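Local atomic coordinates of ribonucleoside-diphosphate reductase, alpha chain (Actinobacillus ureae ATCC 25976, PDB entry 6DQX), a protein that probably catalyses the reduction of ribonucleoside diphosphates to deoxyribonucleoside diphosphates, as the catalytic subunit of a class Id ribonucleotide reductase. Residues Ser108-Ser113 and Gly139-Arg144; His115-Thr120 and Ser161-Thr166; Asp155-Phe160 and Ile187-Ile192; Asp193-Ile198 and Met208-Cys213. One frame throughout, in Å; residues are numbered along the deposited sequence.

Interaction 1: residues Ser108-Ser113 and Gly139-Arg144. With EDO (1,2-ethanediol), chain H.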
# COMPACT_ATOMS: atom_id res chain seq x y z
N SER A 108 5.08 9.52 -10.93
CA SER A 108 4.42 8.36 -11.55
C SER A 108 3.07 8.72 -12.16
O SER A 108 2.34 9.61 -11.66
CB SER A 108 4.22 7.23 -10.55
OG SER A 108 5.40 6.99 -9.81
N TYR A 109 2.74 8.01 -13.22
CA TYR A 109 1.43 8.06 -13.84
C TYR A 109 0.67 6.83 -13.33
O TYR A 109 1.16 5.71 -13.43
CB TYR A 109 1.57 8.00 -15.35
CG TYR A 109 0.27 7.83 -16.07
CD1 TYR A 109 -0.53 8.92 -16.39
CD2 TYR A 109 -0.19 6.53 -16.41
CE1 TYR A 109 -1.74 8.74 -17.04
CE2 TYR A 109 -1.40 6.35 -17.02
CZ TYR A 109 -2.16 7.45 -17.34
OH TYR A 109 -3.37 7.25 -17.99
N ILE A 110 -0.52 7.06 -12.77
CA ILE A 110 -1.36 5.95 -12.27
C ILE A 110 -2.40 5.53 -13.31
O ILE A 110 -3.38 6.23 -13.52
CB ILE A 110 -2.06 6.31 -10.94
CG1 ILE A 110 -1.02 6.80 -9.92
CG2 ILE A 110 -2.81 5.07 -10.40
CD1 ILE A 110 -1.55 7.25 -8.58
N GLY A 111 -2.18 4.40 -13.99
CA GLY A 111 -3.17 3.90 -14.93
C GLY A 111 -4.43 3.43 -14.21
O GLY A 111 -4.39 3.08 -13.04
N ASP A 112 -5.54 3.40 -14.94
CA ASP A 112 -6.86 3.11 -14.38
C ASP A 112 -7.07 1.60 -14.17
O ASP A 112 -7.96 0.99 -14.78
CB ASP A 112 -7.93 3.68 -15.32
CG ASP A 112 -9.33 3.65 -14.74
OD1 ASP A 112 -9.53 3.85 -13.51
OD2 ASP A 112 -10.25 3.47 -15.54
N SER A 113 -6.25 0.99 -13.32
CA SER A 113 -6.36 -0.46 -13.03
C SER A 113 -5.71 -0.74 -11.70
O SER A 113 -4.75 -0.07 -11.32
CB SER A 113 -5.69 -1.32 -14.14
OG SER A 113 -4.26 -1.32 -14.07
N GLY A 139 -5.41 11.69 -12.25
CA GLY A 139 -6.51 12.15 -13.07
C GLY A 139 -7.10 11.22 -14.11
O GLY A 139 -8.18 11.50 -14.64
N ASP A 140 -6.40 10.14 -14.44
CA ASP A 140 -6.96 9.14 -15.35
C ASP A 140 -7.63 7.98 -14.62
O ASP A 140 -8.17 7.08 -15.28
CB ASP A 140 -5.89 8.66 -16.35
CG ASP A 140 -5.67 9.66 -17.50
OD1 ASP A 140 -6.51 10.55 -17.72
OD2 ASP A 140 -4.67 9.53 -18.21
N ILE A 141 -7.64 8.00 -13.29
CA ILE A 141 -8.47 7.06 -12.51
C ILE A 141 -9.94 7.45 -12.68
O ILE A 141 -10.34 8.61 -12.49
CB ILE A 141 -8.07 7.08 -11.01
CG1 ILE A 141 -6.62 6.62 -10.83
CG2 ILE A 141 -9.02 6.19 -10.21
CD1 ILE A 141 -6.06 6.87 -9.45
N ARG A 142 -10.79 6.48 -13.01
CA ARG A 142 -12.20 6.78 -13.20
C ARG A 142 -12.80 7.25 -11.87
O ARG A 142 -12.38 6.79 -10.82
CB ARG A 142 -12.95 5.58 -13.75
CG ARG A 142 -12.87 5.43 -15.26
CD ARG A 142 -13.52 4.13 -15.74
NE ARG A 142 -12.78 2.96 -15.27
CZ ARG A 142 -13.00 2.26 -14.16
NH1 ARG A 142 -12.22 1.22 -13.88
NH2 ARG A 142 -13.97 2.58 -13.31
N PRO A 143 -13.77 8.19 -11.92
CA PRO A 143 -14.33 8.80 -10.70
C PRO A 143 -15.30 7.90 -9.93
O PRO A 143 -15.74 6.87 -10.45
CB PRO A 143 -15.06 10.03 -11.24
CG PRO A 143 -15.43 9.68 -12.63
CD PRO A 143 -14.35 8.76 -13.14
N ARG A 144 -15.60 8.29 -8.69
CA ARG A 144 -16.49 7.53 -7.81
C ARG A 144 -17.81 7.30 -8.54
O ARG A 144 -18.37 8.23 -9.13
CB ARG A 144 -16.74 8.30 -6.51
CG ARG A 144 -17.54 7.51 -5.48
CD ARG A 144 -17.77 8.34 -4.23
NE ARG A 144 -16.54 8.53 -3.48
CZ ARG A 144 -15.94 7.62 -2.70
NH1 ARG A 144 -16.44 6.39 -2.56
NH2 ARG A 144 -14.81 7.94 -2.08
C1 EDO H . -10.22 0.17 -10.39
O1 EDO H . -10.81 -0.20 -11.63
C2 EDO H . -9.41 1.45 -10.61
O2 EDO H . -10.29 2.50 -11.05
O HOH W 1 -4.05 8.84 -13.28

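Interaction 2: residues His115-Thr120 and Ser161-Thr166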
# COMPACT_ATOMS: atom_id res chain seq x y z
N HIS A 115 -3.76 -3.23 -11.10
CA HIS A 115 -2.38 -3.57 -11.39
C HIS A 115 -1.48 -2.33 -11.40
O HIS A 115 -0.44 -2.30 -10.74
CB HIS A 115 -2.30 -4.29 -12.73
CG HIS A 115 -0.91 -4.47 -13.25
ND1 HIS A 115 -0.60 -4.26 -14.58
CD2 HIS A 115 0.24 -4.82 -12.64
CE1 HIS A 115 0.69 -4.48 -14.76
NE2 HIS A 115 1.23 -4.82 -13.60
N GLU A 116 -1.91 -1.31 -12.13
CA GLU A 116 -1.12 -0.08 -12.28
C GLU A 116 -1.10 0.74 -10.99
O GLU A 116 -0.08 1.38 -10.69
CB GLU A 116 -1.62 0.73 -13.49
CG GLU A 116 -1.37 0.00 -14.81
CD GLU A 116 -2.26 0.42 -15.96
OE1 GLU A 116 -3.50 0.60 -15.80
OE2 GLU A 116 -1.72 0.50 -17.08
N ILE A 117 -2.18 0.69 -10.22
CA ILE A 117 -2.19 1.28 -8.88
C ILE A 117 -1.17 0.59 -7.97
O ILE A 117 -0.46 1.27 -7.24
CB ILE A 117 -3.63 1.33 -8.29
CG1 ILE A 117 -4.47 2.34 -9.09
CG2 ILE A 117 -3.65 1.71 -6.82
CD1 ILE A 117 -5.96 2.09 -8.98
N MET A 118 -1.08 -0.75 -8.01
CA MET A 118 -0.06 -1.43 -7.20
C MET A 118 1.38 -1.18 -7.65
O MET A 118 2.29 -1.09 -6.80
CB MET A 118 -0.32 -2.94 -7.11
CG MET A 118 -1.60 -3.33 -6.40
SD MET A 118 -1.98 -2.47 -4.86
CE MET A 118 -3.24 -1.42 -5.39
N VAL A 119 1.59 -1.05 -8.95
CA VAL A 119 2.92 -0.69 -9.47
C VAL A 119 3.38 0.65 -8.85
O VAL A 119 4.48 0.74 -8.31
CB VAL A 119 2.94 -0.59 -11.01
CG1 VAL A 119 4.20 0.11 -11.50
CG2 VAL A 119 2.80 -1.97 -11.65
N THR A 120 2.49 1.63 -8.88
CA THR A 120 2.77 2.95 -8.31
C THR A 120 2.94 2.90 -6.79
O THR A 120 3.84 3.53 -6.25
CB THR A 120 1.70 3.98 -8.71
OG1 THR A 120 1.49 3.90 -10.12
CG2 THR A 120 2.12 5.41 -8.31
N SER A 161 -6.12 7.51 -3.12
CA SER A 161 -5.16 8.42 -2.45
C SER A 161 -4.88 7.99 -1.01
O SER A 161 -3.78 8.19 -0.52
CB SER A 161 -5.62 9.88 -2.51
OG SER A 161 -6.55 10.21 -1.48
N LYS A 162 -5.84 7.32 -0.35
CA LYS A 162 -5.66 6.80 1.01
C LYS A 162 -4.51 5.82 1.10
O LYS A 162 -3.79 5.77 2.07
CB LYS A 162 -6.96 6.17 1.57
CG LYS A 162 -8.09 7.17 1.66
CD LYS A 162 -9.24 6.71 2.55
CE LYS A 162 -10.04 5.61 1.91
NZ LYS A 162 -11.23 5.25 2.72
N LEU A 163 -4.29 5.06 0.03
CA LEU A 163 -3.20 4.12 -0.01
C LEU A 163 -1.84 4.81 0.04
O LEU A 163 -0.93 4.40 0.74
CB LEU A 163 -3.35 3.31 -1.30
CG LEU A 163 -2.53 2.08 -1.57
CD1 LEU A 163 -2.38 1.19 -0.35
CD2 LEU A 163 -3.22 1.35 -2.73
N PHE A 164 -1.72 5.91 -0.70
CA PHE A 164 -0.43 6.60 -0.76
C PHE A 164 -0.14 7.37 0.52
O PHE A 164 0.99 7.40 0.99
CB PHE A 164 -0.40 7.48 -2.01
CG PHE A 164 -0.44 6.66 -3.26
CD1 PHE A 164 0.74 6.12 -3.77
CD2 PHE A 164 -1.64 6.34 -3.88
CE1 PHE A 164 0.72 5.32 -4.90
CE2 PHE A 164 -1.67 5.53 -5.01
CZ PHE A 164 -0.48 5.02 -5.52
N ASP A 165 -1.19 7.96 1.09
CA ASP A 165 -1.10 8.62 2.39
C ASP A 165 -0.62 7.64 3.47
O ASP A 165 0.24 7.97 4.29
CB ASP A 165 -2.45 9.23 2.73
CG ASP A 165 -2.41 10.12 3.96
OD1 ASP A 165 -2.06 11.32 3.87
OD2 ASP A 165 -2.74 9.59 5.02
N THR A 166 -1.13 6.41 3.45
CA THR A 166 -0.65 5.39 4.39
C THR A 166 0.78 4.95 4.11
O THR A 166 1.55 4.77 5.05
CB THR A 166 -1.58 4.14 4.40
OG1 THR A 166 -2.87 4.56 4.84
CG2 THR A 166 -1.08 3.10 5.34

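Interaction 3: residues Asp155-Phe160 and Ile187-Ile192. With EDO (1,2-ethanediol), chain G.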
# COMPACT_ATOMS: atom_id res chain seq x y z
N ASP A 155 -14.88 3.28 -6.47
CA ASP A 155 -14.81 4.18 -5.33
C ASP A 155 -14.06 5.48 -5.65
O ASP A 155 -14.06 6.40 -4.83
CB ASP A 155 -14.15 3.46 -4.17
CG ASP A 155 -14.96 2.27 -3.71
OD1 ASP A 155 -15.98 2.50 -3.00
OD2 ASP A 155 -14.58 1.14 -4.08
N GLY A 156 -13.42 5.53 -6.82
CA GLY A 156 -12.85 6.77 -7.35
C GLY A 156 -11.43 7.03 -6.89
O GLY A 156 -10.84 6.25 -6.14
N SER A 157 -10.90 8.17 -7.33
CA SER A 157 -9.50 8.51 -7.17
C SER A 157 -9.12 8.90 -5.75
O SER A 157 -7.98 8.66 -5.32
CB SER A 157 -9.17 9.67 -8.12
OG SER A 157 -9.96 10.81 -7.79
N PHE A 158 -10.04 9.54 -5.02
CA PHE A 158 -9.77 9.90 -3.64
C PHE A 158 -9.58 8.67 -2.74
O PHE A 158 -8.68 8.62 -1.89
CB PHE A 158 -10.88 10.80 -3.10
CG PHE A 158 -10.67 11.20 -1.67
CD1 PHE A 158 -11.17 10.40 -0.64
CD2 PHE A 158 -9.93 12.34 -1.35
CE1 PHE A 158 -10.95 10.74 0.68
CE2 PHE A 158 -9.72 12.68 -0.03
CZ PHE A 158 -10.23 11.88 0.99
N ASN A 159 -10.43 7.68 -2.95
CA ASN A 159 -10.29 6.38 -2.29
C ASN A 159 -8.85 5.83 -2.44
O ASN A 159 -8.22 5.47 -1.45
CB ASN A 159 -11.33 5.42 -2.89
CG ASN A 159 -11.20 4.00 -2.35
OD1 ASN A 159 -11.43 3.77 -1.19
ND2 ASN A 159 -10.82 3.07 -3.22
N PHE A 160 -8.31 5.81 -3.66
CA PHE A 160 -6.94 5.32 -3.85
C PHE A 160 -5.85 6.22 -3.25
O PHE A 160 -4.77 5.74 -2.89
CB PHE A 160 -6.64 5.01 -5.32
CG PHE A 160 -7.48 3.92 -5.87
CD1 PHE A 160 -7.35 2.61 -5.37
CD2 PHE A 160 -8.44 4.17 -6.80
CE1 PHE A 160 -8.16 1.61 -5.83
CE2 PHE A 160 -9.26 3.17 -7.28
CZ PHE A 160 -9.11 1.88 -6.79
N ILE A 187 -8.90 19.73 -12.18
CA ILE A 187 -10.02 20.49 -11.57
C ILE A 187 -11.38 20.05 -12.14
O ILE A 187 -12.40 20.21 -11.46
CB ILE A 187 -9.82 22.02 -11.72
CG1 ILE A 187 -10.72 22.78 -10.70
CG2 ILE A 187 -10.01 22.47 -13.15
CD1 ILE A 187 -10.35 24.23 -10.51
N GLU A 188 -11.37 19.49 -13.36
CA GLU A 188 -12.59 18.99 -14.03
C GLU A 188 -12.95 17.53 -13.68
O GLU A 188 -13.95 17.03 -14.17
CB GLU A 188 -12.55 19.18 -15.55
CG GLU A 188 -11.62 18.26 -16.35
CD GLU A 188 -10.19 18.78 -16.46
OE1 GLU A 188 -9.78 19.64 -15.65
OE2 GLU A 188 -9.45 18.30 -17.35
N HIS A 189 -12.16 16.90 -12.82
CA HIS A 189 -12.32 15.48 -12.50
C HIS A 189 -13.56 15.29 -11.66
O HIS A 189 -13.88 16.14 -10.82
CB HIS A 189 -11.11 14.95 -11.71
CG HIS A 189 -11.02 13.45 -11.66
ND1 HIS A 189 -11.64 12.68 -10.70
CD2 HIS A 189 -10.37 12.58 -12.48
CE1 HIS A 189 -11.38 11.41 -10.92
NE2 HIS A 189 -10.61 11.31 -11.99
N GLY A 190 -14.23 14.16 -11.86
CA GLY A 190 -15.41 13.82 -11.08
C GLY A 190 -15.24 13.91 -9.59
O GLY A 190 -16.20 14.25 -8.90
N ASP A 191 -14.04 13.63 -9.08
CA ASP A 191 -13.78 13.56 -7.65
C ASP A 191 -13.19 14.83 -7.03
O ASP A 191 -12.78 14.81 -5.87
CB ASP A 191 -12.87 12.37 -7.31
CG ASP A 191 -13.39 11.04 -7.82
OD1 ASP A 191 -14.63 10.82 -7.85
OD2 ASP A 191 -12.55 10.19 -8.20
N ILE A 192 -13.16 15.93 -7.78
CA ILE A 192 -12.51 17.16 -7.32
C ILE A 192 -13.00 17.62 -5.93
O ILE A 192 -12.20 18.01 -5.09
CB ILE A 192 -12.59 18.28 -8.39
CG1 ILE A 192 -11.68 19.47 -8.04
CG2 ILE A 192 -14.01 18.80 -8.61
CD1 ILE A 192 -10.23 19.11 -7.77
C1 EDO G . -16.25 21.37 -13.55
O1 EDO G . -15.88 21.34 -14.93
C2 EDO G . -15.25 20.47 -12.84
O2 EDO G . -15.42 20.11 -11.45

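Interaction 4: residues Asp193-Ile198 and Met208-Cys213. With EDO (1,2-ethanediol), chain I.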
# COMPACT_ATOMS: atom_id res chain seq x y z
N ASP A 193 -14.31 17.55 -5.68
CA ASP A 193 -14.86 17.94 -4.36
C ASP A 193 -14.27 17.12 -3.21
O ASP A 193 -14.04 17.66 -2.13
CB ASP A 193 -16.39 17.85 -4.33
CG ASP A 193 -17.07 18.91 -5.19
OD1 ASP A 193 -16.53 20.04 -5.29
OD2 ASP A 193 -18.16 18.63 -5.75
N GLU A 194 -14.01 15.82 -3.43
CA GLU A 194 -13.40 15.01 -2.37
C GLU A 194 -11.96 15.44 -2.10
O GLU A 194 -11.54 15.49 -0.96
CB GLU A 194 -13.42 13.52 -2.70
CG GLU A 194 -14.81 12.91 -2.79
CD GLU A 194 -14.74 11.41 -2.97
OE1 GLU A 194 -15.10 10.92 -4.08
OE2 GLU A 194 -14.26 10.74 -2.04
N TRP A 195 -11.20 15.72 -3.16
CA TRP A 195 -9.80 16.16 -3.00
C TRP A 195 -9.70 17.52 -2.31
O TRP A 195 -8.80 17.73 -1.51
CB TRP A 195 -9.12 16.22 -4.36
CG TRP A 195 -8.77 14.89 -4.93
CD1 TRP A 195 -9.63 13.99 -5.51
CD2 TRP A 195 -7.47 14.30 -4.98
NE1 TRP A 195 -8.94 12.88 -5.94
CE2 TRP A 195 -7.61 13.04 -5.63
CE3 TRP A 195 -6.20 14.70 -4.56
CZ2 TRP A 195 -6.53 12.18 -5.84
CZ3 TRP A 195 -5.12 13.84 -4.78
CH2 TRP A 195 -5.29 12.59 -5.40
N LEU A 196 -10.64 18.43 -2.58
CA LEU A 196 -10.64 19.76 -1.94
C LEU A 196 -10.84 19.79 -0.41
O LEU A 196 -10.61 20.83 0.21
CB LEU A 196 -11.63 20.70 -2.63
CG LEU A 196 -11.25 21.22 -4.02
CD1 LEU A 196 -12.30 22.17 -4.55
CD2 LEU A 196 -9.89 21.91 -4.02
N ASP A 197 -11.22 18.65 0.20
CA ASP A 197 -11.28 18.52 1.66
C ASP A 197 -10.08 17.82 2.28
O ASP A 197 -10.04 17.60 3.48
CB ASP A 197 -12.60 17.84 2.08
CG ASP A 197 -13.81 18.72 1.84
OD1 ASP A 197 -13.66 19.96 1.77
OD2 ASP A 197 -14.91 18.19 1.70
N ILE A 198 -9.05 17.50 1.48
CA ILE A 198 -7.80 16.99 2.01
C ILE A 198 -7.26 17.95 3.09
O ILE A 198 -7.36 19.15 2.93
CB ILE A 198 -6.76 16.80 0.86
CG1 ILE A 198 -7.08 15.51 0.10
CG2 ILE A 198 -5.34 16.78 1.40
CD1 ILE A 198 -6.22 15.23 -1.12
N MET A 208 -0.15 13.53 2.99
CA MET A 208 0.25 13.81 1.62
C MET A 208 -0.23 15.20 1.22
O MET A 208 -1.23 15.73 1.76
CB MET A 208 -0.25 12.75 0.65
CG MET A 208 -1.74 12.65 0.46
SD MET A 208 -2.16 11.51 -0.86
CE MET A 208 -2.37 12.61 -2.24
N TYR A 209 0.53 15.80 0.31
CA TYR A 209 0.11 17.06 -0.31
C TYR A 209 -0.63 16.79 -1.61
O TYR A 209 -0.67 15.65 -2.09
CB TYR A 209 1.34 17.93 -0.59
CG TYR A 209 2.14 18.22 0.64
CD1 TYR A 209 1.61 18.99 1.68
CD2 TYR A 209 3.44 17.71 0.78
CE1 TYR A 209 2.34 19.25 2.83
CE2 TYR A 209 4.19 17.97 1.93
CZ TYR A 209 3.63 18.74 2.94
OH TYR A 209 4.37 18.98 4.08
N TYR A 210 -1.23 17.82 -2.17
CA TYR A 210 -1.84 17.72 -3.48
C TYR A 210 -1.80 19.00 -4.28
O TYR A 210 -1.65 20.10 -3.73
CB TYR A 210 -3.28 17.16 -3.46
CG TYR A 210 -4.37 18.11 -2.96
CD1 TYR A 210 -4.34 18.62 -1.67
CD2 TYR A 210 -5.39 18.51 -3.79
CE1 TYR A 210 -5.32 19.50 -1.21
CE2 TYR A 210 -6.38 19.38 -3.36
CZ TYR A 210 -6.34 19.85 -2.07
OH TYR A 210 -7.31 20.72 -1.70
N GLY A 211 -1.92 18.80 -5.58
CA GLY A 211 -2.02 19.84 -6.57
C GLY A 211 -3.21 19.62 -7.46
O GLY A 211 -3.66 18.48 -7.67
N VAL A 212 -3.72 20.71 -8.00
CA VAL A 212 -4.85 20.70 -8.90
C VAL A 212 -4.45 21.19 -10.28
O VAL A 212 -3.85 22.28 -10.42
CB VAL A 212 -6.02 21.53 -8.33
CG1 VAL A 212 -7.14 21.62 -9.35
CG2 VAL A 212 -6.52 20.88 -7.03
N CYS A 213 -4.75 20.39 -11.28
CA CYS A 213 -4.43 20.72 -12.66
C CYS A 213 -5.55 21.50 -13.31
O CYS A 213 -6.67 21.01 -13.45
CB CYS A 213 -4.07 19.46 -13.46
SG CYS A 213 -3.05 18.30 -12.54
C1 EDO I . -15.66 15.16 1.95
O1 EDO I . -15.54 15.75 0.65
C2 EDO I . -17.09 14.68 2.11
O2 EDO I . -17.22 13.49 1.33
O HOH W 2 -7.42 21.15 1.08

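Interaction 1: residues Ser108-Ser113 and Gly139-Arg144
Tyr109 meets Asp140 at the edge of its ring: Asp140 OD2 lies in the ring plane and, through its anti lone pair, accepts a 2.6 Å hydrogen bond from Tyr109 OH, with ring and carboxylate planes 74° apart. Asp112 OD1 lies over one face of the Arg142 guanidinium, offset toward the rim, while O1 of a 1,2-ethanediol, probably from the crystallisation liquor, sits at its edge and takes a weak bond from Arg142 NH1. Asp112 is the centre of an inverse gamma turn, in which Ser113 N bonds to Gly111 O at 2.8 Å, just where strand 105-109 gives way to helix 114-130. With CG anti to the backbone N (chi1 -170°), its carboxylate extends to the loop that follows strand 134-137, the parallel neighbour of strand 105-109. There Asp112 OD1 receives an almost straight bond from Arg142 N (3.0 Å), arriving from above the carboxylate plane, and another from ethanediol O2. Asp112 OD2 makes a salt bridge to Arg142 NE at 2.6 Å, strongly bent (117°) and therefore weak as a hydrogen bond. Ile110 CG2 rests against Ile141 CD1 at 3.8 Å, and a water donates to Ile110 O while accepting from Asp140 N.

Interaction 2: residues His115-Thr120 and Ser161-Thr166
Ile117 and Leu163 meet across two helical segments that run almost parallel, their axes 18° apart and 11.1 Å distant at closest approach. At that separation the contact is made by side chains, Phe164 reaching the backbone of the other helix. Leu163 supplies one branch, CD2, to two partners: it lies 4.1 Å from Ile117 CG2 and 3.8 Å from Met118 CE. The Met118 side chain starts away from helix 156-170, but bends at chi2 (-45°) and chi3 bring its methyl back to Leu163. Further along, Phe164 CE1 stands 3.7 Å from Thr120 CG2, the two side chains crossing at about a right angle, while the ring edge points at the backbone carbon of Thr120. Thr120 OG1 donates to Glu116 O at 3.0 Å, on the opposite face of that carbonyl from Thr120 N. Phe181 and Phe138 add their rings round Phe164. Met118 packs on Ile171 of the second subunit, and Thr166 OG1 bonds to Thr166 of that subunit, so both helices lie in the dimer interface. Without directional bonds between the segments, their pairing rests on the fit of Leu163 CD2, the methyls and the Phe164 ring, the one hydroxyl at the contact, Thr120 OG1, being satisfied by Glu116 O and Arg335.

Interaction 3: residues Asp155-Phe160 and Ile187-Ile192
Ser157 meets Asp191 first through its CB, which points toward the loop Ile187-Ile192 and lies 3.4 Å from Asp191 OD2, with His189 CE1 a little farther off. The next atom, OG, is set between the backbone N and the carbonyl carbon (chi1 62°). This turns it to Asp191 OD2, to which it donates at 2.7 Å along the anti lone pair, and leaves it 3.5 Å from His189 CE1. Trp195 NE1 pairs with the same hydroxyl, so the buried OG is held from two directions. Asp191 OD2 is itself doubly gripped, for Ser157 N also donates to it, at 2.7 Å and nearly straight (164°), from above the carboxylate plane. An acidic group accepting a backbone N-H in the first turn of helix 156-170 would probably be favoured by the helix dipole. Gly156, at positive phi, has no CB to collide with Asp191 OD2, and its CA comes within 3.5 Å of that oxygen. The acid sits in a type I beta turn from His189 to Ile192, closed by Ile192 N bonding to His189 O; in addition, Asp191 N donates to His189 ND1 at 3.0 Å. His189 NE2 bonds to Ile141 O, and Asp191 OD1 accepts from Arg144 N. The contact therefore joins the first turn of helix 156-170 to the loop leaving strand 181-186, right before helix 192-195. Phe160, farther along helix 156-170, packs on helix 114-130, and Asn159 bonds to Val170 of the second subunit.

Interaction 4: residues Asp193-Ile198 and Met208-Cys213
Tyr210 carries most of the contact, wedged among Trp195, Leu196 and Ile198. Its aromatic interaction is a CH-pi contact: Ile198 CD1 stands over one face, 4.1 Å from the Tyr210 ring centroid and 21° off the normal, displaced toward the rim. With CG set between the backbone N and the carbonyl carbon (chi1 74°), the tyrosine ring runs from the strand past Ile198, the two side chains sliding by each other in opposite directions. Apolar contacts add to it. Ile198 CB reaches Tyr210 CE1 at 3.7 Å, and Trp195 turns an edge to the tyrosine, with Trp195 CE3 4.0 Å from Tyr210 CD2 and Tyr210 CB in the plane of the indole. Met208, its chain bent at chi3, brings CE to within 3.9 Å of Trp195 CZ3. Leu196 CD2 closes on the phenol end, 3.7 Å from Tyr210 OH, and Trp195 O approaches Tyr210 CZ to 3.3 Å. A water bridges the polar groups. In the plane of the tyrosine ring at its edge, it hydrogen-bonds to Tyr210 OH at 2.8 Å and donates to Ile198 O at 2.7 Å, with a weak bond to Leu196 O besides. It thereby ties the phenol to the type I beta turn that runs from Trp195 to Ile198. Helix 192-195 links strand 181-186 to its parallel partner 209-213, so the contact packs the crossover segment of this beta-alpha-beta unit against its second strand. Helix 227-243 touches Leu196 and Val212, while helix 156-170 meets Trp195, Ile198 and Met208.

Overall arrangement
From the N terminus, the chain leaves strand 105-109, passes through helix 114-130 and strand 134-137, and returns in the following loop to close interaction 1. Interaction 2 opens before that closure and ends in helix 156-170, so the two cross. Interaction 3 starts at the beginning of the same helix and closes after strand 181-186; it crosses interaction 2 but follows interaction 1 in series. Interaction 4 comes last, with a short connection to strand 209-213. None of the four encloses another. Direct bonds join them: Arg144 to Glu194, Asp165 to Met208, and Ile187 to Cys213. Together they tie successive parallel strands of the barrel to their helices and connecting loops.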